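Long-range contacts in putative phosphosugar isomerase (Silicibacter pomeroyi DSS-3, PDB 3FJ1), which is a putative phosphosugar isomerase with two SIS domains and probably binds phosphorylated sugars or related carbohydrate derivatives, its exact reaction being unknown: residues S44-V49 and L69-A74; C58-Y63 and A162-L167. One frame throughout, in Å; residues are numbered along the deposited sequence.

Contact 1 of 2, residues S44-V49 and L69-A74; sequences SFVATV and LGLPVA
Three backbone hydrogen bonds join the two strands. Ala74 N gives the shortest, 2.8 Å to Val46 O, and meets it in the plane of the carbonyl. Val46 N binds Pro72 O at 3.0 Å, nearly along the C=O axis. Thr48 N reaches Ala74 O at 2.9 Å from above the carbonyl plane. Two of the same oxygens also take CA-H...O contacts, Val46 O from Val73 CA and Ala74 O from Ala47 CA. The pairing is parallel, Val46 beside Val73 and Ala47 beside Ala74. It is the sheet half of a right-handed beta-alpha-beta crossover in the first SIS domain, with helix 53-69 as the connection. On the face under that helix Val46 and Val73 lie side by side and point the same way, with Val46 CB 4.0 Å from Val73 CG2. The Thr48 and Val73 side chains cross at about a right angle, with Thr48 CG2 3.7 Å from Val73 CG1. Val46 CG2 meets Leu71 CD1 at 4.1 Å, also crosswise. Leu71 CD2 sits against Ser44 O. On the other face Phe45 CB rests 3.9 Å from Pro72 CG. There Phe45 and Pro72 also pack on Pro72 and Phe45 of the second subunit.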
loop_
_atom_site.group_PDB
_atom_site.type_symbol
_atom_site.label_atom_id
_atom_site.label_comp_id
_atom_site.label_asym_id
_atom_site.label_seq_id
_atom_site.Cartn_x
_atom_site.Cartn_y
_atom_site.Cartn_z
ATOM N N SER A 44 15.805 16.454 -4.490
ATOM C CA SER A 44 14.486 17.055 -4.400
ATOM C C SER A 44 13.365 16.043 -4.255
ATOM O O SER A 44 12.217 16.415 -4.167
ATOM C CB SER A 44 14.214 17.913 -5.622
ATOM O OG SER A 44 14.428 17.190 -6.815
ATOM N N PHE A 45 13.710 14.772 -4.212
ATOM C CA PHE A 45 12.696 13.765 -3.915
ATOM C C PHE A 45 13.359 12.445 -3.573
ATOM O O PHE A 45 14.581 12.269 -3.682
ATOM C CB PHE A 45 11.598 13.608 -4.992
ATOM C CG PHE A 45 12.054 12.933 -6.246
ATOM C CD1 PHE A 45 12.697 13.646 -7.234
ATOM C CD2 PHE A 45 11.810 11.584 -6.448
ATOM C CE1 PHE A 45 13.113 13.022 -8.425
ATOM C CE2 PHE A 45 12.211 10.957 -7.619
ATOM C CZ PHE A 45 12.866 11.677 -8.609
ATOM N N VAL A 46 12.523 11.578 -3.009
ATOM C CA VAL A 46 12.974 10.294 -2.487
ATOM C C VAL A 46 12.182 9.150 -3.121
ATOM O O VAL A 46 10.965 9.261 -3.285
ATOM C CB VAL A 46 12.799 10.218 -0.960
ATOM C CG1 VAL A 46 13.342 8.887 -0.428
ATOM C CG2 VAL A 46 13.493 11.417 -0.260
ATOM N N ALA A 47 12.858 8.044 -3.429
ATOM C CA ALA A 47 12.202 6.825 -3.887
ATOM C C ALA A 47 12.559 5.729 -2.905
ATOM O O ALA A 47 13.673 5.716 -2.397
ATOM C CB ALA A 47 12.640 6.429 -5.289
ATOM N N THR A 48 11.613 4.866 -2.558
ATOM C CA THR A 48 11.907 3.750 -1.668
ATOM C C THR A 48 11.747 2.432 -2.439
ATOM O O THR A 48 10.942 2.327 -3.371
ATOM C CB THR A 48 11.058 3.709 -0.380
ATOM O OG1 THR A 48 9.673 3.584 -0.732
ATOM C CG2 THR A 48 11.297 4.984 0.517
ATOM N N VAL A 49 12.545 1.449 -2.032
ATOM C CA VAL A 49 12.576 0.118 -2.624
ATOM C C VAL A 49 12.619 -0.907 -1.471
ATOM O O VAL A 49 13.578 -0.954 -0.690
ATOM C CB VAL A 49 13.799 -0.117 -3.547
ATOM C CG1 VAL A 49 13.744 -1.511 -4.204
ATOM C CG2 VAL A 49 13.878 0.993 -4.604
ATOM N N LEU A 69 11.480 17.152 6.151
ATOM C CA LEU A 69 12.152 17.796 5.045
ATOM C C LEU A 69 11.251 18.293 3.929
ATOM O O LEU A 69 11.692 19.072 3.057
ATOM C CB LEU A 69 13.166 16.810 4.478
ATOM C CG LEU A 69 14.314 16.414 5.409
ATOM C CD1 LEU A 69 14.887 15.121 4.893
ATOM C CD2 LEU A 69 15.354 17.512 5.501
ATOM N N GLY A 70 9.985 17.868 3.949
ATOM C CA GLY A 70 9.035 18.219 2.900
ATOM C C GLY A 70 9.299 17.541 1.543
ATOM O O GLY A 70 8.740 17.942 0.521
ATOM N N LEU A 71 10.112 16.492 1.538
ATOM C CA LEU A 71 10.443 15.815 0.299
ATOM C C LEU A 71 9.407 14.759 -0.001
ATOM O O LEU A 71 9.084 13.958 0.864
ATOM C CB LEU A 71 11.834 15.171 0.361
ATOM C CG LEU A 71 13.017 16.148 0.450
ATOM C CD1 LEU A 71 14.327 15.382 0.536
ATOM C CD2 LEU A 71 13.042 17.115 -0.740
ATOM N N PRO A 72 8.854 14.783 -1.219
ATOM C CA PRO A 72 7.886 13.758 -1.604
ATOM C C PRO A 72 8.618 12.407 -1.770
ATOM O O PRO A 72 9.779 12.357 -2.222
ATOM C CB PRO A 72 7.321 14.298 -2.912
ATOM C CG PRO A 72 8.396 15.153 -3.457
ATOM C CD PRO A 72 9.122 15.736 -2.305
ATOM N N VAL A 73 7.947 11.330 -1.395
ATOM C CA VAL A 73 8.536 9.985 -1.378
ATOM C C VAL A 73 7.688 9.033 -2.220
ATOM O O VAL A 73 6.501 8.799 -1.936
ATOM C CB VAL A 73 8.620 9.451 0.054
ATOM C CG1 VAL A 73 9.354 8.094 0.109
ATOM C CG2 VAL A 73 9.322 10.489 0.982
ATOM N N ALA A 74 8.290 8.523 -3.270
ATOM C CA ALA A 74 7.633 7.581 -4.143
ATOM C C ALA A 74 8.063 6.156 -3.830
ATOM O O ALA A 74 9.263 5.858 -3.859
ATOM C CB ALA A 74 7.984 7.891 -5.607
#

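Contact 2 of 2, residues C58-Y63 and A162-L167; sequences CTYLSY and AGLMLL
Cys58 O is held by two donors from Ser62 of the next turn. Ser62 N gives Cys58 O the helical bond at 2.8 Å. Ser62 OG adds a second to Cys58 O at 2.7 Å, from above the carbonyl plane. This grip lies on the side of helix 58-63 turned from its partner, and no hydrogen bond joins the two helices. Tyr60 OH is bonded to Leu306 O, which fixes the tip of the ring. The segments pack as a near-parallel helix pair in the first SIS domain, with axes 10.1 Å apart and crossing at -19°. Leu61 CD1 lies 3.8 Å from Gly163 CA, where a CB would clash with it. Leu61 CD2 rests on the backbone at Leu164 N, 3.7 Å away, and touches Leu164 CG. With CG anti to the backbone N (chi1 -165°), the Tyr60 side chain crosses that of Leu164 at about a right angle. Leu164 CD1 lies 4.0 Å from Tyr60 OH. An alanine in place of Leu164 removes the branch that touches Tyr60 and the tip of Leu61, and would probably loosen the packing there and against Leu310 of helix 308-326. Leu167 CD1 comes to 3.9 Å from Leu61 O.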
loop_
_atom_site.group_PDB
_atom_site.type_symbol
_atom_site.label_atom_id
_atom_site.label_comp_id
_atom_site.label_asym_id
_atom_site.label_seq_id
_atom_site.Cartn_x
_atom_site.Cartn_y
_atom_site.Cartn_z
ATOM N N CYS A 58 9.654 1.521 5.225
ATOM C CA CYS A 58 9.634 2.574 4.201
ATOM C C CYS A 58 8.419 3.520 4.345
ATOM O O CYS A 58 8.544 4.735 4.209
ATOM C CB CYS A 58 9.720 1.964 2.832
ATOM S SG CYS A 58 11.406 1.391 2.421
ATOM N N THR A 59 7.260 2.968 4.670
ATOM C CA THR A 59 6.102 3.818 4.924
ATOM C C THR A 59 6.377 4.772 6.083
ATOM O O THR A 59 6.111 5.974 5.985
ATOM C CB THR A 59 4.863 2.974 5.215
ATOM O OG1 THR A 59 4.595 2.139 4.077
ATOM C CG2 THR A 59 3.631 3.868 5.564
ATOM N N TYR A 60 6.916 4.236 7.175
ATOM C CA TYR A 60 7.334 5.021 8.339
ATOM C C TYR A 60 8.303 6.151 7.919
ATOM O O TYR A 60 8.061 7.327 8.193
ATOM C CB TYR A 60 7.959 4.059 9.351
ATOM C CG TYR A 60 8.153 4.540 10.769
ATOM C CD1 TYR A 60 8.372 5.866 11.083
ATOM C CD2 TYR A 60 8.247 3.612 11.805
ATOM C CE1 TYR A 60 8.620 6.269 12.399
ATOM C CE2 TYR A 60 8.506 4.011 13.098
ATOM C CZ TYR A 60 8.682 5.324 13.392
ATOM O OH TYR A 60 8.928 5.678 14.679
ATOM N N LEU A 61 9.344 5.794 7.176
ATOM C CA LEU A 61 10.323 6.755 6.732
ATOM C C LEU A 61 9.793 7.761 5.695
ATOM O O LEU A 61 10.320 8.869 5.643
ATOM C CB LEU A 61 11.567 6.049 6.227
ATOM C CG LEU A 61 12.316 5.184 7.271
ATOM C CD1 LEU A 61 13.526 4.491 6.575
ATOM C CD2 LEU A 61 12.733 5.992 8.505
ATOM N N SER A 62 8.751 7.395 4.942
ATOM C CA SER A 62 8.133 8.309 3.992
ATOM C C SER A 62 7.432 9.429 4.756
ATOM O O SER A 62 7.614 10.604 4.444
ATOM C CB SER A 62 7.168 7.580 3.062
ATOM O OG SER A 62 7.862 6.584 2.352
ATOM N N TYR A 63 6.654 9.082 5.779
ATOM C CA TYR A 63 6.056 10.122 6.635
ATOM C C TYR A 63 7.133 11.002 7.264
ATOM O O TYR A 63 7.018 12.238 7.256
ATOM C CB TYR A 63 5.196 9.521 7.746
ATOM C CG TYR A 63 3.819 9.200 7.267
ATOM C CD1 TYR A 63 2.875 10.210 7.110
ATOM C CD2 TYR A 63 3.470 7.896 6.916
ATOM C CE1 TYR A 63 1.596 9.936 6.627
ATOM C CE2 TYR A 63 2.172 7.593 6.461
ATOM C CZ TYR A 63 1.254 8.624 6.299
ATOM O OH TYR A 63 -0.004 8.313 5.806
ATOM N N ALA A 162 17.804 3.495 11.938
ATOM C CA ALA A 162 18.830 3.885 10.958
ATOM C C ALA A 162 18.329 4.982 10.018
ATOM O O ALA A 162 19.037 5.983 9.787
ATOM C CB ALA A 162 19.357 2.683 10.177
ATOM N N GLY A 163 17.144 4.774 9.437
ATOM C CA GLY A 163 16.526 5.772 8.552
ATOM C C GLY A 163 16.226 7.081 9.272
ATOM O O GLY A 163 16.458 8.166 8.728
ATOM N N LEU A 164 15.731 6.996 10.498
ATOM C CA LEU A 164 15.452 8.201 11.292
ATOM C C LEU A 164 16.721 8.986 11.642
ATOM O O LEU A 164 16.697 10.213 11.630
ATOM C CB LEU A 164 14.612 7.891 12.549
ATOM C CG LEU A 164 13.131 7.522 12.290
ATOM C CD1 LEU A 164 12.536 6.997 13.594
ATOM C CD2 LEU A 164 12.240 8.651 11.645
HETATM N N MSE A 165 17.799 8.276 11.980
HETATM C CA MSE A 165 19.132 8.889 12.268
HETATM C C MSE A 165 19.601 9.664 11.041
HETATM O O MSE A 165 20.062 10.796 11.145
HETATM C CB MSE A 165 20.168 7.816 12.615
HETATM C CG MSE A 165 20.009 7.197 14.001
HETATM SE SE MSE A 165 21.146 5.603 14.182
HETATM C CE MSE A 165 22.962 6.369 14.125
ATOM N N LEU A 166 19.417 9.076 9.865
ATOM C CA LEU A 166 19.863 9.703 8.623
ATOM C C LEU A 166 19.074 10.967 8.392
ATOM O O LEU A 166 19.643 12.026 8.146
ATOM C CB LEU A 166 19.699 8.730 7.449
ATOM C CG LEU A 166 20.142 9.164 6.049
ATOM C CD1 LEU A 166 21.652 9.492 6.019
ATOM C CD2 LEU A 166 19.755 8.054 5.016
ATOM N N LEU A 167 17.750 10.869 8.517
ATOM C CA LEU A 167 16.881 12.015 8.329
ATOM C C LEU A 167 17.148 13.126 9.351
ATOM O O LEU A 167 17.082 14.307 9.020
ATOM C CB LEU A 167 15.416 11.586 8.394
ATOM C CG LEU A 167 14.923 10.700 7.253
ATOM C CD1 LEU A 167 13.487 10.224 7.507
ATOM C CD2 LEU A 167 15.057 11.430 5.951
#

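Overall arrangement
Both contacts are buried within the first SIS domain, and their centres are about 10 Å apart. They share helix 53-69: contact 1 pairs the strands before and after it, and contact 2 packs it on helix 153-171. Backbone hydrogen bonds hold the strands; the helices meet without one, mostly through leucine methyls on side chains and backbone. The contacts touch where Thr48 CB meets Cys58 SG and where Val73 CG1 meets Ser62 OG. Leu69 also packs on Leu167. Contact 1 takes in the outermost strand within this chain, beside the second subunit, its centre about 17 Å from the chain centre. The centre of contact 2 lies about 9 Å from it, facing helix 308-326.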